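Local atomic coordinates of sulfide-quinone reductase (Aquifex aeolicus, PDB entry 3HYW), a protein that oxidises hydrogen sulfide with a quinone as electron acceptor, using FAD, and builds up polysulfide that is probably released as sulfur, typically as an eight-membered ring. Residues R36-F41 and I58-L62; P145-I151 and A245-M251; D337-R342 and H414-C419. All coordinates share one frame; numbering follows the deposited sequence.

Contact 1: R36-F41 and I58-L62. With FAD (flavin-adenine dinucleotide), chain G.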
loop_
_atom_site.group_PDB
_atom_site.type_symbol
_atom_site.label_atom_id
_atom_site.label_comp_id
_atom_site.label_asym_id
_atom_site.label_seq_id
_atom_site.Cartn_x
_atom_site.Cartn_y
_atom_site.Cartn_z
ATOM N N ARG A 36 5.487 0.360 45.227
ATOM C CA ARG A 36 6.842 0.091 44.772
ATOM C C ARG A 36 7.804 1.095 45.395
ATOM O O ARG A 36 7.486 2.277 45.477
ATOM C CB ARG A 36 6.922 0.152 43.244
ATOM C CG ARG A 36 6.481 -1.124 42.576
ATOM C CD ARG A 36 6.483 -1.000 41.063
ATOM N NE ARG A 36 6.202 -2.287 40.430
ATOM C CZ ARG A 36 4.985 -2.749 40.153
ATOM N NH1 ARG A 36 3.909 -2.028 40.447
ATOM N NH2 ARG A 36 4.845 -3.939 39.578
ATOM N N PRO A 37 8.983 0.627 45.836
ATOM C CA PRO A 37 9.978 1.498 46.469
ATOM C C PRO A 37 10.762 2.354 45.471
ATOM O O PRO A 37 11.624 3.139 45.871
ATOM C CB PRO A 37 10.918 0.506 47.155
ATOM C CG PRO A 37 10.832 -0.730 46.307
ATOM C CD PRO A 37 9.433 -0.780 45.773
ATOM N N TYR A 38 10.460 2.206 44.187
ATOM C CA TYR A 38 11.242 2.852 43.141
ATOM C C TYR A 38 10.333 3.468 42.091
ATOM O O TYR A 38 9.208 2.998 41.891
ATOM C CB TYR A 38 12.183 1.828 42.473
ATOM C CG TYR A 38 11.456 0.685 41.772
ATOM C CD1 TYR A 38 11.095 0.785 40.425
ATOM C CD2 TYR A 38 11.134 -0.491 42.457
ATOM C CE1 TYR A 38 10.417 -0.250 39.779
ATOM C CE2 TYR A 38 10.449 -1.540 41.817
ATOM C CZ TYR A 38 10.103 -1.408 40.478
ATOM O OH TYR A 38 9.436 -2.427 39.833
ATOM N N PHE A 39 10.819 4.511 41.417
ATOM C CA PHE A 39 10.231 4.907 40.144
ATOM C C PHE A 39 10.835 4.022 39.055
ATOM O O PHE A 39 12.055 3.927 38.940
ATOM C CB PHE A 39 10.499 6.386 39.815
ATOM C CG PHE A 39 10.246 6.734 38.359
ATOM C CD1 PHE A 39 8.975 7.090 37.930
ATOM C CD2 PHE A 39 11.279 6.677 37.419
ATOM C CE1 PHE A 39 8.728 7.394 36.593
ATOM C CE2 PHE A 39 11.041 6.972 36.070
ATOM C CZ PHE A 39 9.769 7.335 35.662
ATOM N N GLY A 40 9.984 3.381 38.257
ATOM C CA GLY A 40 10.462 2.564 37.145
ATOM C C GLY A 40 10.243 3.285 35.828
ATOM O O GLY A 40 9.135 3.722 35.543
ATOM N N PHE A 41 11.297 3.424 35.028
ATOM C CA PHE A 41 11.153 4.042 33.714
ATOM C C PHE A 41 10.550 3.038 32.733
ATOM O O PHE A 41 11.258 2.266 32.062
ATOM C CB PHE A 41 12.472 4.623 33.192
ATOM C CG PHE A 41 12.313 5.426 31.919
ATOM C CD1 PHE A 41 11.659 6.653 31.931
ATOM C CD2 PHE A 41 12.796 4.943 30.712
ATOM C CE1 PHE A 41 11.508 7.393 30.765
ATOM C CE2 PHE A 41 12.648 5.675 29.537
ATOM C CZ PHE A 41 12.005 6.903 29.569
ATOM N N ILE A 58 17.495 1.967 35.144
ATOM C CA ILE A 58 16.219 2.529 34.682
ATOM C C ILE A 58 15.201 2.653 35.816
ATOM O O ILE A 58 13.992 2.628 35.583
ATOM C CB ILE A 58 15.595 1.704 33.511
ATOM C CG1 ILE A 58 15.279 0.269 33.966
ATOM C CG2 ILE A 58 16.541 1.704 32.312
ATOM C CD1 ILE A 58 14.158 -0.416 33.208
ATOM N N SER A 59 15.704 2.786 37.040
ATOM C CA SER A 59 14.855 2.952 38.219
ATOM C C SER A 59 15.489 3.934 39.206
ATOM O O SER A 59 16.698 4.152 39.177
ATOM C CB SER A 59 14.598 1.605 38.902
ATOM O OG SER A 59 15.815 0.935 39.187
ATOM N N VAL A 60 14.657 4.516 40.068
ATOM C CA VAL A 60 15.090 5.492 41.068
ATOM C C VAL A 60 14.443 5.171 42.426
ATOM O O VAL A 60 13.219 5.263 42.559
ATOM C CB VAL A 60 14.706 6.944 40.642
ATOM C CG1 VAL A 60 15.237 7.969 41.646
ATOM C CG2 VAL A 60 15.240 7.267 39.248
ATOM N N PRO A 61 15.254 4.785 43.436
ATOM C CA PRO A 61 14.699 4.622 44.789
ATOM C C PRO A 61 14.132 5.944 45.336
ATOM O O PRO A 61 14.819 6.976 45.321
ATOM C CB PRO A 61 15.906 4.143 45.605
ATOM C CG PRO A 61 16.843 3.557 44.586
ATOM C CD PRO A 61 16.689 4.450 43.399
ATOM N N LEU A 62 12.891 5.897 45.808
ATOM C CA LEU A 62 12.125 7.099 46.169
ATOM C C LEU A 62 12.281 7.588 47.608
ATOM O O LEU A 62 12.207 8.793 47.861
ATOM C CB LEU A 62 10.643 6.882 45.863
ATOM C CG LEU A 62 10.327 6.624 44.384
ATOM C CD1 LEU A 62 8.867 6.251 44.175
ATOM C CD2 LEU A 62 10.706 7.837 43.543
HETATM P PA FAD G . 3.021 3.872 36.216
HETATM O O1A FAD G . 4.160 4.712 35.697
HETATM O O2A FAD G . 2.997 2.404 35.922
HETATM O O5B FAD G . 2.985 4.109 37.796
HETATM C C5B FAD G . 1.964 3.623 38.652
HETATM C C4B FAD G . 2.531 3.639 40.063
HETATM O O4B FAD G . 1.491 3.405 41.013
HETATM C C3B FAD G . 3.541 2.521 40.264
HETATM O O3B FAD G . 4.637 3.027 41.035
HETATM C C2B FAD G . 2.771 1.476 41.047
HETATM O O2B FAD G . 3.631 0.670 41.850
HETATM C C1B FAD G . 1.857 2.343 41.893
HETATM N N9A FAD G . 0.629 1.670 42.396
HETATM C C8A FAD G . -0.160 0.797 41.735
HETATM N N7A FAD G . -1.189 0.441 42.544
HETATM C C5A FAD G . -1.030 1.094 43.719
HETATM C C6A FAD G . -1.749 1.129 44.913
HETATM N N6A FAD G . -2.873 0.390 45.058
HETATM N N1A FAD G . -1.314 1.915 45.933
HETATM C C2A FAD G . -0.200 2.657 45.809
HETATM N N3A FAD G . 0.512 2.639 44.670
HETATM C C4A FAD G . 0.115 1.872 43.615
HETATM N N1 FAD G . 4.726 5.670 26.831
HETATM C C2 FAD G . 5.464 6.460 26.007
HETATM O O2 FAD G . 5.142 7.653 25.836
HETATM N N3 FAD G . 6.560 5.985 25.368
HETATM C C4 FAD G . 6.940 4.703 25.542
HETATM O O4 FAD G . 8.035 4.201 24.897
HETATM C C4X FAD G . 6.199 3.875 26.377
HETATM N N5 FAD G . 6.581 2.589 26.541
HETATM C C5X FAD G . 5.881 1.768 27.355
HETATM C C6 FAD G . 6.305 0.445 27.520
HETATM C C7 FAD G . 5.597 -0.425 28.343
HETATM C C7M FAD G . 6.089 -1.854 28.487
HETATM C C8 FAD G . 4.458 0.039 29.004
HETATM C C8M FAD G . 3.636 -0.856 29.914
HETATM C C9 FAD G . 4.038 1.361 28.830
HETATM C C9A FAD G . 4.750 2.251 28.011
HETATM N N10 FAD G . 4.361 3.551 27.851
HETATM C C10 FAD G . 5.071 4.369 27.032
HETATM C "C1'" FAD G . 3.119 4.039 28.494
HETATM C "C2'" FAD G . 3.178 4.925 29.721
HETATM O "O2'" FAD G . 4.081 6.018 29.504
HETATM C "C3'" FAD G . 3.543 4.074 30.938
HETATM O "O3'" FAD G . 2.560 3.023 31.095
HETATM C "C4'" FAD G . 3.608 4.917 32.205
HETATM O "O4'" FAD G . 4.340 4.177 33.191
HETATM C "C5'" FAD G . 2.212 5.248 32.721
HETATM O "O5'" FAD G . 2.304 6.113 33.849
HETATM P P FAD G . 1.340 5.960 35.132
HETATM O O1P FAD G . 1.769 6.990 36.143
HETATM O O2P FAD G . -0.109 5.910 34.697
HETATM O O3P FAD G . 1.634 4.477 35.694
#
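V60 O takes the shortest polar bond between R36-F41 and I58-L62: F39 N donates to it at 2.8 Å, and the CA-H of Y38 also approaches the same oxygen. V60 N returns a bond to F39 O, so F39 and V60 form the hydrogen-bonded pair of a two-stranded antiparallel sheet, with axes 166° apart. The pairing runs on at both ends, where F41 N binds I58 O (2.9 Å) and L62 N binds P37 O at 3.0 Å with a nearly straight N-H (172°). On the face carrying F39 and V60, L62 reaches back over the facing backbone: its CG lies 3.7 Å from F39 N and its CD2 4.0 Å from F39 CB. R36 turns away to the cofactor, its chain extended from CG to NE, and NH1 donates to FAD O2B on the ribose at 3.1 Å, close to the guanidinium plane. E127 takes both the other end of this guanidinium, through a salt bridge to NH2, and the hydroxyl of Y38. F39 packs against V12 and I15 of helix 12-24, which follows the FAD-binding glycine turn, and against L390 and V393 of helix 376-395; the small sheet therefore lies against both helices.

Contact 2: P145-I151 and A245-M251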
loop_
_atom_site.group_PDB
_atom_site.type_symbol
_atom_site.label_atom_id
_atom_site.label_comp_id
_atom_site.label_asym_id
_atom_site.label_seq_id
_atom_site.Cartn_x
_atom_site.Cartn_y
_atom_site.Cartn_z
ATOM N N PRO A 145 9.088 -21.330 16.901
ATOM C CA PRO A 145 8.140 -20.286 16.527
ATOM C C PRO A 145 7.889 -19.279 17.640
ATOM O O PRO A 145 7.656 -19.655 18.791
ATOM C CB PRO A 145 6.849 -21.062 16.220
ATOM C CG PRO A 145 7.268 -22.451 16.003
ATOM C CD PRO A 145 8.471 -22.667 16.859
ATOM N N VAL A 146 7.948 -18.005 17.275
ATOM C CA VAL A 146 7.599 -16.917 18.180
ATOM C C VAL A 146 6.295 -16.276 17.729
ATOM O O VAL A 146 6.068 -16.068 16.532
ATOM C CB VAL A 146 8.730 -15.869 18.257
ATOM C CG1 VAL A 146 8.262 -14.584 18.942
ATOM C CG2 VAL A 146 9.909 -16.446 18.997
ATOM N N VAL A 147 5.423 -16.004 18.693
ATOM C CA VAL A 147 4.265 -15.156 18.448
ATOM C C VAL A 147 4.122 -14.099 19.533
ATOM O O VAL A 147 4.241 -14.372 20.729
ATOM C CB VAL A 147 2.951 -15.967 18.162
ATOM C CG1 VAL A 147 2.841 -17.160 19.054
ATOM C CG2 VAL A 147 1.711 -15.092 18.260
ATOM N N ILE A 148 3.903 -12.875 19.080
ATOM C CA ILE A 148 3.855 -11.712 19.947
ATOM C C ILE A 148 2.589 -10.958 19.566
ATOM O O ILE A 148 2.151 -11.031 18.429
ATOM C CB ILE A 148 5.133 -10.834 19.753
ATOM C CG1 ILE A 148 6.375 -11.593 20.246
ATOM C CG2 ILE A 148 5.017 -9.490 20.488
ATOM C CD1 ILE A 148 7.684 -11.152 19.612
ATOM N N GLY A 149 1.984 -10.253 20.512
ATOM C CA GLY A 149 0.880 -9.388 20.148
ATOM C C GLY A 149 0.036 -8.874 21.284
ATOM O O GLY A 149 0.516 -8.663 22.400
ATOM N N ALA A 150 -1.237 -8.667 20.969
ATOM C CA ALA A 150 -2.185 -8.061 21.885
ATOM C C ALA A 150 -3.497 -8.836 21.890
ATOM O O ALA A 150 -4.012 -9.226 20.839
ATOM C CB ALA A 150 -2.422 -6.618 21.497
ATOM N N ILE A 151 -4.011 -9.075 23.091
ATOM C CA ILE A 151 -5.301 -9.724 23.282
ATOM C C ILE A 151 -6.405 -8.672 23.062
ATOM O O ILE A 151 -6.098 -7.487 22.883
ATOM C CB ILE A 151 -5.397 -10.403 24.694
ATOM C CG1 ILE A 151 -5.386 -9.359 25.824
ATOM C CG2 ILE A 151 -4.266 -11.417 24.877
ATOM C CD1 ILE A 151 -5.737 -9.915 27.201
ATOM N N ALA A 245 3.668 -22.139 18.671
ATOM C CA ALA A 245 4.485 -21.184 19.415
ATOM C C ALA A 245 5.319 -21.848 20.506
ATOM O O ALA A 245 4.791 -22.584 21.343
ATOM C CB ALA A 245 3.610 -20.114 20.020
ATOM N N LYS A 246 6.619 -21.575 20.493
ATOM C CA LYS A 246 7.514 -22.025 21.554
ATOM C C LYS A 246 7.739 -20.894 22.563
ATOM O O LYS A 246 7.915 -21.136 23.758
ATOM C CB LYS A 246 8.842 -22.522 20.973
ATOM C CG LYS A 246 9.823 -23.019 22.023
ATOM C CD LYS A 246 10.949 -23.831 21.416
ATOM C CE LYS A 246 11.838 -24.417 22.515
ATOM N NZ LYS A 246 12.445 -23.347 23.373
ATOM N N PHE A 247 7.723 -19.659 22.069
ATOM C CA PHE A 247 7.820 -18.483 22.927
ATOM C C PHE A 247 6.760 -17.472 22.522
ATOM O O PHE A 247 6.576 -17.205 21.336
ATOM C CB PHE A 247 9.218 -17.856 22.843
ATOM C CG PHE A 247 9.323 -16.516 23.527
ATOM C CD1 PHE A 247 8.971 -15.345 22.852
ATOM C CD2 PHE A 247 9.761 -16.423 24.848
ATOM C CE1 PHE A 247 9.044 -14.097 23.486
ATOM C CE2 PHE A 247 9.850 -15.181 25.486
ATOM C CZ PHE A 247 9.485 -14.018 24.804
ATOM N N THR A 248 6.064 -16.917 23.511
ATOM C CA THR A 248 5.113 -15.834 23.267
ATOM C C THR A 248 5.329 -14.642 24.200
ATOM O O THR A 248 5.862 -14.781 25.307
ATOM C CB THR A 248 3.629 -16.296 23.397
ATOM O OG1 THR A 248 3.359 -16.679 24.748
ATOM C CG2 THR A 248 3.325 -17.464 22.473
ATOM N N MET A 249 4.909 -13.471 23.733
ATOM C CA MET A 249 4.855 -12.279 24.554
ATOM C C MET A 249 3.588 -11.543 24.158
ATOM O O MET A 249 3.483 -11.027 23.042
ATOM C CB MET A 249 6.092 -11.398 24.324
ATOM C CG MET A 249 6.365 -10.355 25.419
ATOM S SD MET A 249 5.086 -9.102 25.659
ATOM C CE MET A 249 5.244 -8.111 24.174
ATOM N N PHE A 250 2.624 -11.502 25.072
ATOM C CA PHE A 250 1.389 -10.782 24.828
ATOM C C PHE A 250 1.163 -9.642 25.803
ATOM O O PHE A 250 1.531 -9.727 26.977
ATOM C CB PHE A 250 0.187 -11.738 24.775
ATOM C CG PHE A 250 0.015 -12.380 23.437
ATOM C CD1 PHE A 250 -0.830 -11.817 22.488
ATOM C CD2 PHE A 250 0.743 -13.516 23.100
ATOM C CE1 PHE A 250 -0.956 -12.382 21.228
ATOM C CE2 PHE A 250 0.610 -14.094 21.847
ATOM C CZ PHE A 250 -0.241 -13.526 20.911
ATOM N N MET A 251 0.587 -8.561 25.286
ATOM C CA MET A 251 0.126 -7.459 26.116
ATOM C C MET A 251 -1.153 -7.883 26.823
ATOM O O MET A 251 -2.024 -8.518 26.208
ATOM C CB MET A 251 -0.154 -6.216 25.270
ATOM C CG MET A 251 1.024 -5.727 24.444
ATOM S SD MET A 251 2.495 -5.326 25.418
ATOM C CE MET A 251 1.872 -4.010 26.467
#
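F250 lays its ring along the backbone of the strand beside it. CB and CG both stand 3.9 Å from G149 O; CD1 comes to 3.3 Å from G149 C, and CE1 lies close to G149 C and CA. At the far end CZ reaches V147 CG2 (3.6 Å), while CE2 lies near V147 O and the same methyl. One ring face covers G149 N, which sits 3.7 Å above the ring plane, offset toward the rim. A side chain on G149 could hardly fit here: its first carbon would run into CE1 of this ring, and the backbone angles of G149 would also jam it against the preceding carbonyl.

The strands are parallel, their axes 5° apart, and bonds alternate in direction: V147 N to F247 O, M249 N to V147 O, G149 N to M249 O and M251 N to G149 O at 2.9 Å. P145 O closes the near end by accepting from both K246 N (2.8 Å) and F247 N. Strand 146-150 is interior to the mixed sheet of this two-dinucleotide-domain flavoprotein, bonded on its other edge to strand 182-185, with helices 126-141 and 158-173 against the face that bears F247 and M249.

On that face V146 and F247 lie side by side, the methyl CG1 meeting the ring edge at CD1. M249 doubles back, bent at chi2 (-62°) and chi3 (-71°), which brings its methyl CE to 3.9 Å from I148 CG2. M251, at the end of the paired segment, contributes with C124 and F254 to the pocket of bound hydrogen sulfide.

Contact 3: D337-R342 and H414-C419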
loop_
_atom_site.group_PDB
_atom_site.type_symbol
_atom_site.label_atom_id
_atom_site.label_comp_id
_atom_site.label_asym_id
_atom_site.label_seq_id
_atom_site.Cartn_x
_atom_site.Cartn_y
_atom_site.Cartn_z
ATOM N N ASP A 337 -9.544 29.985 36.844
ATOM C CA ASP A 337 -8.944 29.407 35.638
ATOM C C ASP A 337 -8.747 27.903 35.813
ATOM O O ASP A 337 -8.208 27.457 36.827
ATOM C CB ASP A 337 -7.593 30.059 35.319
ATOM C CG ASP A 337 -7.728 31.353 34.536
ATOM O OD1 ASP A 337 -8.858 31.715 34.146
ATOM O OD2 ASP A 337 -6.688 32.007 34.297
ATOM N N LYS A 338 -9.199 27.135 34.828
ATOM C CA LYS A 338 -9.014 25.686 34.827
ATOM C C LYS A 338 -8.442 25.219 33.495
ATOM O O LYS A 338 -8.770 25.769 32.445
ATOM C CB LYS A 338 -10.331 24.960 35.135
ATOM C CG LYS A 338 -10.894 25.219 36.550
ATOM C CD LYS A 338 -10.071 24.506 37.633
ATOM C CE LYS A 338 -10.320 25.099 39.017
ATOM N NZ LYS A 338 -9.813 26.501 39.142
ATOM N N TYR A 339 -7.597 24.192 33.550
ATOM C CA TYR A 339 -6.856 23.726 32.384
ATOM C C TYR A 339 -7.181 22.297 31.993
ATOM O O TYR A 339 -7.385 21.427 32.843
ATOM C CB TYR A 339 -5.344 23.844 32.616
ATOM C CG TYR A 339 -4.887 25.254 32.879
ATOM C CD1 TYR A 339 -4.484 26.080 31.830
ATOM C CD2 TYR A 339 -4.864 25.768 34.176
ATOM C CE1 TYR A 339 -4.069 27.384 32.067
ATOM C CE2 TYR A 339 -4.455 27.066 34.424
ATOM C CZ TYR A 339 -4.055 27.867 33.366
ATOM O OH TYR A 339 -3.642 29.155 33.607
ATOM N N ALA A 340 -7.218 22.082 30.682
ATOM C CA ALA A 340 -7.281 20.759 30.094
ATOM C C ALA A 340 -5.933 20.471 29.419
ATOM O O ALA A 340 -5.330 21.380 28.828
ATOM C CB ALA A 340 -8.391 20.704 29.079
ATOM N N PRO A 341 -5.450 19.218 29.510
ATOM C CA PRO A 341 -4.242 18.841 28.779
ATOM C C PRO A 341 -4.516 18.761 27.283
ATOM O O PRO A 341 -5.614 18.377 26.872
ATOM C CB PRO A 341 -3.918 17.446 29.317
ATOM C CG PRO A 341 -5.231 16.904 29.786
ATOM C CD PRO A 341 -6.001 18.094 30.295
ATOM N N ARG A 342 -3.523 19.129 26.484
ATOM C CA ARG A 342 -3.611 18.986 25.040
ATOM C C ARG A 342 -3.833 17.522 24.658
ATOM O O ARG A 342 -4.591 17.225 23.735
ATOM C CB ARG A 342 -2.324 19.510 24.385
ATOM C CG ARG A 342 -2.289 19.408 22.864
ATOM C CD ARG A 342 -3.310 20.321 22.198
ATOM N NE ARG A 342 -3.210 20.236 20.742
ATOM C CZ ARG A 342 -3.917 20.963 19.880
ATOM N NH1 ARG A 342 -4.801 21.853 20.305
ATOM N NH2 ARG A 342 -3.730 20.798 18.579
ATOM N N HIS A 414 1.677 23.032 22.642
ATOM C CA HIS A 414 1.402 23.691 23.906
ATOM C C HIS A 414 0.748 22.612 24.758
ATOM O O HIS A 414 -0.249 22.023 24.339
ATOM C CB HIS A 414 0.454 24.883 23.716
ATOM C CG HIS A 414 1.013 25.976 22.855
ATOM N ND1 HIS A 414 1.001 25.920 21.476
ATOM C CD2 HIS A 414 1.589 27.160 23.177
ATOM C CE1 HIS A 414 1.548 27.020 20.987
ATOM N NE2 HIS A 414 1.913 27.788 21.998
ATOM N N PRO A 415 1.322 22.324 25.939
ATOM C CA PRO A 415 0.897 21.146 26.711
ATOM C C PRO A 415 -0.494 21.229 27.355
ATOM O O PRO A 415 -1.165 20.203 27.494
ATOM C CB PRO A 415 1.983 21.014 27.780
ATOM C CG PRO A 415 2.547 22.394 27.942
ATOM C CD PRO A 415 2.422 23.062 26.596
ATOM N N ILE A 416 -0.908 22.430 27.755
ATOM C CA ILE A 416 -2.196 22.620 28.420
ATOM C C ILE A 416 -2.904 23.842 27.855
ATOM O O ILE A 416 -2.265 24.743 27.310
ATOM C CB ILE A 416 -2.061 22.724 29.976
ATOM C CG1 ILE A 416 -1.247 23.961 30.397
ATOM C CG2 ILE A 416 -1.444 21.448 30.556
ATOM C CD1 ILE A 416 -1.122 24.138 31.912
ATOM N N GLU A 417 -4.225 23.866 27.979
ATOM C CA GLU A 417 -5.015 24.992 27.494
ATOM C C GLU A 417 -6.091 25.369 28.498
ATOM O O GLU A 417 -6.629 24.508 29.184
ATOM C CB GLU A 417 -5.633 24.678 26.124
ATOM C CG GLU A 417 -6.564 23.464 26.107
ATOM C CD GLU A 417 -6.665 22.798 24.737
ATOM O OE1 GLU A 417 -6.560 23.506 23.708
ATOM O OE2 GLU A 417 -6.849 21.559 24.693
ATOM N N LEU A 418 -6.392 26.663 28.580
ATOM C CA LEU A 418 -7.519 27.128 29.381
ATOM C C LEU A 418 -8.790 26.433 28.913
ATOM O O LEU A 418 -9.054 26.332 27.716
ATOM C CB LEU A 418 -7.672 28.647 29.291
ATOM C CG LEU A 418 -6.840 29.476 30.270
ATOM C CD1 LEU A 418 -6.938 30.958 29.921
ATOM C CD2 LEU A 418 -7.295 29.234 31.703
ATOM N N CYS A 419 -9.559 25.932 29.869
ATOM C CA CYS A 419 -10.782 25.223 29.563
ATOM C C CYS A 419 -11.962 25.980 30.155
ATOM O O CYS A 419 -12.112 26.073 31.380
ATOM C CB CYS A 419 -10.718 23.789 30.091
ATOM S SG CYS A 419 -12.135 22.786 29.622
HETATM O O HOH W 1 -11.019 28.172 32.818
HETATM O O HOH W 2 -6.906 18.547 22.977
#
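The first torsions of Y339 and I416 bring their side chains together: CG of Y339 is anti to its carbonyl carbon (chi1 -60°), while CG1 of I416 stands between its own backbone N and carbonyl carbon (chi1 64°) and carries CD1 to 3.9 Å from Y339 CD1. L418 comes alongside the tyrosine, and its CD2 sits over one ring face, 4.1 Å from the centroid and 28° off the normal, a CH-pi contact. The same methyl touches D337 CG at 3.6 Å. Replacing Y339 by an alanine would remove this ring and would probably leave the L418 and I416 methyls without their shared apolar partner.

The backbones form an antiparallel pair in which A340 and E417 exchange bonds, E417 N to A340 O at 2.8 Å and A340 N to E417 O. C419 N adds a short bond to K338 O (2.7 Å), and a water links K338 N to C419 O. Beyond the strands, R342 N binds P415 O from above the carbonyl plane. The carboxylate of E417 stays 4.2 Å from R342 NH1 at OE1, beyond salt-bridge range; the guanidinium instead pairs with D361 and makes a cation-pi contact with Y178 of a neighbouring subunit. C419 is tied to C430 by a disulfide, fastening the C-terminal end. Y339, I416 and P415 pack on helix 314-332, while H414 and P415 also touch helix 401-411.

Overall arrangement
Contacts 1 and 3 are both short antiparallel pairs lying outside the two larger sheets, whereas contact 2 joins neighbouring parallel strands in one of those sheets. Contacts 1 and 2 are buried; contact 3 is only partly so and alone involves another subunit. Their chemistry follows: contact 2 is almost wholly apolar, with T248 the polar side chain within its strands; contact 1 has an apolar face round F39, a more polar one with Y38 and S59, and a charged arginine on the cofactor ribose; contact 3 mixes waters, charged side chains and a disulfide. The ligands differ too, with FAD at contact 1 and hydrogen sulfide at contact 2. Contacts 2 and 3 lie on opposite sides of the chain's centre, and none of the three touches another.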